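Local coordinates for protein inactive dihydroorotase-like domain (Chaetomium thermophilum, PDB 5NNL) that is of unknown function but is probably an enzyme-like domain that has lost activity, with a fold of the amidohydrolase type, at residues A[52-55]-A[56-60]; A[140-143]-A[144-148]; A[253-257]-A[258-262]. One frame throughout, in Å; residues are numbered along the deposited sequence.

From the N terminus, contact 1 (52-60) comes first, where the loop after strand 39-44 turns into helix 56-64. Contact 2 (140-148) follows at the C-terminal end of helix 134-146, just before the chain turns toward strand 151-153. Contact 3 (253-262) comes last and joins the loop after helix 242-251 to the start of helix 257-271. Each is local and closes no long loop, and the three follow in series without nesting or crossing. Contacts 1 and 3 begin helices and contact 2 ends one. Contacts 1 and 3 lie on opposite sides of the chain's centre, their own centres about 37 Å apart, and none of the three touches another.

Contact 1. Residues A[52-55]-A[56-60]; sequences SISD and VKSLK
Asp55 reaches forward over the first turn of helix 56-64 to cap the backbone N of Ser58. Its CB meets no more than the adjoining Val56 N, and CG sits between the backbone N and the carbonyl carbon (chi1 48°), which turns the carboxylate toward the open end of the helix. OD1 at the tip accepts from Ser58 N at 2.7 Å, met nearly along the C-O axis and with an N-H...O angle of 159°. The same oxygen lies 3.2 Å from Ser58 CB. OD2, the other branch, comes doubtfully close to a water that is hydrogen-bonded to both Ser54 OG and Ser58 OG, so loop and helix share one solvent molecule. The main-chain O of Asp55 accepts Leu59 N at 3.2 Å, the first i to i+4 bond of the helix. On the buried side, Ile53 CG2 meets Leu59 CD1 at 4.2 Å. Both side chains continue onto Leu76 of strand 73-79, and Ile53 O is bonded to Thr79 OG1, so the loop before the helix is tied to that strand. Asp55 is thus a classical N-cap: its side chain accepts from a first-turn amide, and its negative charge, set at the positive end of the helix dipole, would probably be favoured there.

Contact 2. Residues A[140-143]-A[144-148]; sequences ILLL and ASLHN
Leu142 carries CG anti to its own N (chi1 178°), whereas in Leu146 it is CD1 that continues the extended line of the side chain (chi2 177°), and this brings the two leucines together one turn apart. CD1 of Leu146 lies 3.8 Å from Leu142 CG, and the two side chains cross obliquely on the exposed side of the helix. Leu146 CG also rests 3.3 Å from Leu142 O, the carbonyl that accepts Leu146 N at 2.8 Å in the carbonyl plane. One residue on, Leu143 O accepts His147 N, also at 2.8 Å, and meets the His147 ring at its edge, near the ring plane, with His147 CD2 3.0 Å away. This is the C-terminal end of helix 134-146, the helix of the beta-alpha-beta unit formed with strands 128-130 and 151-153. Asn148 leaves the helix with positive phi in a Schellman motif, its N giving a weak bond to Ser145 O. Ile140, Leu141 and Ala144 pack on Ile151 of the following strand, while Leu143 leans on Val115 and Glu116 of helix 111-121. The imidazole turns to that same neighbouring helix: His147 NE2 is hydrogen-bonded to Glu116 OE1, and its ring meets that of Phe119 with the planes at about 35°.

Contact 3. Residues A[253-257]-A[258-262]; sequences GRLTV and DYVKT
Thr256 caps the N terminus of helix 257-271 by bonding to Tyr259, a local contact that links the loop after helix 242-251 to the first turns of the next helix. Thr256 OG1 accepts from Tyr259 N at 3.2 Å with an N-H...O angle of 158°. The hydroxyl can reach that amide because it stands between the backbone N and the carbonyl carbon (chi1 65°). Tyr259 CB packs against the same oxygen at 3.4 Å, and the two side chains cross at about a right angle. The main chain of Thr256 serves the turn as well: its O receives Val260 N at 3.1 Å, lying in the carbonyl plane, and Val257 O takes Lys261 N at 2.8 Å. One residue before the cap, Leu255 spreads its two methyl branches over different partners. Leu255 CD2 approaches the Tyr259 ring obliquely, 4.0 Å from Tyr259 CD1, while Leu255 CD1 lies 4.2 Å from Val260 CG2. Leu255 and Val260 both touch Val250 of helix 242-251, so the apolar patch joins the two successive helices. Tyr259 OH is hydrogen-bonded to Leu210 O, and Lys261 NZ forms a salt bridge with Asp266 OD1. A threonine N-cap, with the residue just ahead of it, Leu255, packing on Val260 in the helix, is the arrangement known as a hydrophobic staple.

Contact 1. Residues A[52-55]-A[56-60]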
# COMPACT_ATOMS: atom_id res chain seq x y z
N SER A 52 -8.49 -3.20 14.07
CA SER A 52 -8.54 -2.16 13.06
C SER A 52 -8.70 -0.81 13.73
O SER A 52 -9.18 -0.71 14.86
CB SER A 52 -9.69 -2.39 12.07
OG SER A 52 -10.94 -2.25 12.73
N ILE A 53 -8.29 0.24 13.01
CA ILE A 53 -8.63 1.61 13.39
C ILE A 53 -10.07 1.84 12.92
O ILE A 53 -10.32 2.09 11.74
CB ILE A 53 -7.66 2.63 12.79
CG1 ILE A 53 -6.25 2.39 13.35
CG2 ILE A 53 -8.13 4.06 13.10
CD1 ILE A 53 -5.18 3.34 12.81
N SER A 54 -11.01 1.75 13.86
CA SER A 54 -12.43 1.87 13.57
C SER A 54 -13.17 2.89 14.43
O SER A 54 -14.34 3.16 14.15
CB SER A 54 -13.12 0.50 13.74
OG SER A 54 -12.76 -0.10 14.98
N ASP A 55 -12.54 3.47 15.44
CA ASP A 55 -13.19 4.44 16.31
C ASP A 55 -12.12 5.36 16.90
O ASP A 55 -10.94 5.29 16.53
CB ASP A 55 -13.99 3.71 17.40
CG ASP A 55 -13.19 2.62 18.07
OD1 ASP A 55 -11.98 2.85 18.32
OD2 ASP A 55 -13.75 1.54 18.34
N VAL A 56 -12.54 6.23 17.83
CA VAL A 56 -11.60 7.17 18.44
C VAL A 56 -10.59 6.43 19.30
O VAL A 56 -9.38 6.71 19.25
CB VAL A 56 -12.38 8.22 19.26
CG1 VAL A 56 -11.43 9.10 20.05
CG2 VAL A 56 -13.25 9.06 18.34
N LYS A 57 -11.04 5.47 20.11
CA LYS A 57 -10.13 4.71 20.95
C LYS A 57 -9.05 4.03 20.12
O LYS A 57 -7.86 4.08 20.47
CB LYS A 57 -10.91 3.67 21.77
CG LYS A 57 -10.09 2.52 22.35
CD LYS A 57 -9.10 2.99 23.40
CE LYS A 57 -8.18 1.86 23.84
NZ LYS A 57 -7.08 2.32 24.73
N SER A 58 -9.44 3.40 19.01
CA SER A 58 -8.48 2.66 18.19
C SER A 58 -7.44 3.59 17.59
O SER A 58 -6.25 3.27 17.57
CB SER A 58 -9.22 1.91 17.08
OG SER A 58 -9.69 0.66 17.54
N LEU A 59 -7.88 4.75 17.09
CA LEU A 59 -6.94 5.72 16.54
C LEU A 59 -5.85 6.06 17.54
O LEU A 59 -4.66 6.13 17.18
CB LEU A 59 -7.69 6.98 16.11
CG LEU A 59 -6.88 8.08 15.45
CD1 LEU A 59 -6.20 7.61 14.16
CD2 LEU A 59 -7.79 9.24 15.16
N LYS A 60 -6.22 6.27 18.80
CA LYS A 60 -5.25 6.73 19.80
C LYS A 60 -4.21 5.67 20.11
O LYS A 60 -3.04 5.99 20.32
CB LYS A 60 -5.97 7.17 21.07
CG LYS A 60 -6.09 8.68 21.21
CD LYS A 60 -6.67 9.10 22.55
CE LYS A 60 -5.97 10.33 23.10
NZ LYS A 60 -5.90 11.45 22.11
O HOH W 1 -12.15 -0.25 18.16

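Contact 2. Residues A[140-143]-A[144-148]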
# COMPACT_ATOMS: atom_id res chain seq x y z
N ILE A 140 -19.78 1.18 -5.18
CA ILE A 140 -19.06 2.33 -4.66
C ILE A 140 -18.61 3.25 -5.79
O ILE A 140 -18.48 4.46 -5.60
CB ILE A 140 -17.89 1.86 -3.78
CG1 ILE A 140 -17.33 3.03 -2.96
CG2 ILE A 140 -16.79 1.21 -4.61
CD1 ILE A 140 -16.50 2.60 -1.77
N LEU A 141 -18.38 2.70 -6.99
CA LEU A 141 -18.08 3.55 -8.14
C LEU A 141 -19.28 4.39 -8.54
O LEU A 141 -19.12 5.53 -9.00
CB LEU A 141 -17.61 2.70 -9.32
CG LEU A 141 -16.24 2.02 -9.22
CD1 LEU A 141 -15.93 1.27 -10.51
CD2 LEU A 141 -15.14 3.02 -8.91
N LEU A 142 -20.49 3.85 -8.40
CA LEU A 142 -21.68 4.65 -8.67
C LEU A 142 -21.77 5.82 -7.70
O LEU A 142 -22.06 6.96 -8.11
CB LEU A 142 -22.94 3.78 -8.56
CG LEU A 142 -24.26 4.53 -8.77
CD1 LEU A 142 -24.34 5.09 -10.19
CD2 LEU A 142 -25.44 3.63 -8.48
N LEU A 143 -21.53 5.57 -6.42
CA LEU A 143 -21.62 6.63 -5.42
C LEU A 143 -20.59 7.72 -5.68
O LEU A 143 -20.90 8.91 -5.62
CB LEU A 143 -21.45 6.04 -4.02
CG LEU A 143 -22.58 5.09 -3.60
CD1 LEU A 143 -22.29 4.43 -2.26
CD2 LEU A 143 -23.91 5.81 -3.54
N ALA A 144 -19.35 7.33 -5.99
CA ALA A 144 -18.33 8.32 -6.32
C ALA A 144 -18.78 9.19 -7.49
O ALA A 144 -18.56 10.41 -7.49
CB ALA A 144 -17.00 7.64 -6.64
N SER A 145 -19.41 8.58 -8.50
CA SER A 145 -19.91 9.34 -9.63
C SER A 145 -21.07 10.24 -9.23
O SER A 145 -21.16 11.38 -9.69
CB SER A 145 -20.35 8.39 -10.75
OG SER A 145 -20.91 9.12 -11.83
N LEU A 146 -21.96 9.75 -8.37
CA LEU A 146 -23.13 10.54 -7.99
C LEU A 146 -22.76 11.68 -7.06
O LEU A 146 -23.47 12.69 -7.02
CB LEU A 146 -24.18 9.64 -7.33
CG LEU A 146 -24.86 8.62 -8.25
CD1 LEU A 146 -25.83 7.74 -7.46
CD2 LEU A 146 -25.60 9.30 -9.39
N HIS A 147 -21.68 11.55 -6.29
CA HIS A 147 -21.20 12.65 -5.48
C HIS A 147 -20.10 13.45 -6.18
O HIS A 147 -19.57 14.40 -5.59
CB HIS A 147 -20.69 12.13 -4.14
CG HIS A 147 -21.75 11.50 -3.29
ND1 HIS A 147 -22.47 12.20 -2.35
CD2 HIS A 147 -22.22 10.23 -3.27
CE1 HIS A 147 -23.33 11.38 -1.77
NE2 HIS A 147 -23.20 10.18 -2.31
N ASN A 148 -19.77 13.09 -7.41
CA ASN A 148 -18.73 13.76 -8.18
C ASN A 148 -17.47 13.99 -7.34
O ASN A 148 -16.97 15.10 -7.21
CB ASN A 148 -19.23 15.08 -8.76
CG ASN A 148 -18.26 15.68 -9.75
OD1 ASN A 148 -17.68 14.98 -10.58
ND2 ASN A 148 -18.07 16.98 -9.66

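Contact 3. Residues A[253-257]-A[258-262]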
# COMPACT_ATOMS: atom_id res chain seq x y z
N GLY A 253 13.03 -5.49 -19.60
CA GLY A 253 12.33 -4.77 -20.64
C GLY A 253 10.82 -4.80 -20.55
O GLY A 253 10.16 -4.44 -21.53
N ARG A 254 10.25 -5.21 -19.42
CA ARG A 254 8.80 -5.21 -19.24
C ARG A 254 8.28 -3.90 -18.66
O ARG A 254 7.10 -3.58 -18.84
CB ARG A 254 8.37 -6.36 -18.33
CG ARG A 254 8.55 -7.74 -18.95
CD ARG A 254 7.48 -8.72 -18.50
NE ARG A 254 7.81 -9.36 -17.23
CZ ARG A 254 6.94 -10.06 -16.50
NH1 ARG A 254 5.68 -10.18 -16.90
NH2 ARG A 254 7.32 -10.62 -15.37
N LEU A 255 9.13 -3.14 -17.97
CA LEU A 255 8.73 -1.87 -17.37
C LEU A 255 9.82 -0.84 -17.63
O LEU A 255 10.96 -1.18 -17.94
CB LEU A 255 8.50 -2.01 -15.86
CG LEU A 255 7.30 -2.83 -15.39
CD1 LEU A 255 7.29 -2.91 -13.87
CD2 LEU A 255 5.99 -2.24 -15.90
N THR A 256 9.45 0.43 -17.51
CA THR A 256 10.40 1.53 -17.59
C THR A 256 10.60 2.13 -16.21
O THR A 256 9.72 2.05 -15.34
CB THR A 256 9.93 2.61 -18.56
OG1 THR A 256 8.73 3.23 -18.07
CG2 THR A 256 9.68 2.03 -19.94
N VAL A 257 11.76 2.75 -16.01
CA VAL A 257 12.06 3.38 -14.73
C VAL A 257 11.01 4.43 -14.41
O VAL A 257 10.54 4.53 -13.26
CB VAL A 257 13.48 3.98 -14.75
CG1 VAL A 257 13.74 4.81 -13.49
CG2 VAL A 257 14.50 2.88 -14.87
N ASP A 258 10.61 5.23 -15.40
CA ASP A 258 9.65 6.30 -15.13
C ASP A 258 8.29 5.74 -14.72
O ASP A 258 7.63 6.30 -13.85
CB ASP A 258 9.50 7.20 -16.35
CG ASP A 258 8.66 8.43 -16.06
OD1 ASP A 258 9.13 9.30 -15.29
OD2 ASP A 258 7.53 8.52 -16.58
N TYR A 259 7.85 4.65 -15.35
CA TYR A 259 6.62 4.01 -14.92
C TYR A 259 6.70 3.62 -13.45
O TYR A 259 5.81 3.95 -12.65
CB TYR A 259 6.32 2.77 -15.77
CG TYR A 259 4.98 2.16 -15.44
CD1 TYR A 259 4.85 1.25 -14.41
CD2 TYR A 259 3.84 2.51 -16.15
CE1 TYR A 259 3.63 0.69 -14.09
CE2 TYR A 259 2.61 1.96 -15.84
CZ TYR A 259 2.51 1.05 -14.80
OH TYR A 259 1.30 0.49 -14.48
N VAL A 260 7.77 2.93 -13.07
CA VAL A 260 7.96 2.55 -11.67
C VAL A 260 7.96 3.78 -10.78
O VAL A 260 7.32 3.80 -9.72
CB VAL A 260 9.27 1.74 -11.52
CG1 VAL A 260 9.54 1.44 -10.07
CG2 VAL A 260 9.17 0.46 -12.33
N LYS A 261 8.67 4.83 -11.18
CA LYS A 261 8.73 6.04 -10.37
C LYS A 261 7.34 6.65 -10.19
O LYS A 261 6.94 6.99 -9.08
CB LYS A 261 9.69 7.07 -10.98
CG LYS A 261 9.90 8.29 -10.09
CD LYS A 261 10.91 9.28 -10.67
CE LYS A 261 10.26 10.24 -11.65
NZ LYS A 261 9.40 11.25 -10.97
N THR A 262 6.60 6.79 -11.29
CA THR A 262 5.27 7.39 -11.19
C THR A 262 4.35 6.55 -10.33
O THR A 262 3.51 7.08 -9.60
CB THR A 262 4.66 7.59 -12.58
OG1 THR A 262 4.65 6.34 -13.28
CG2 THR A 262 5.43 8.62 -13.39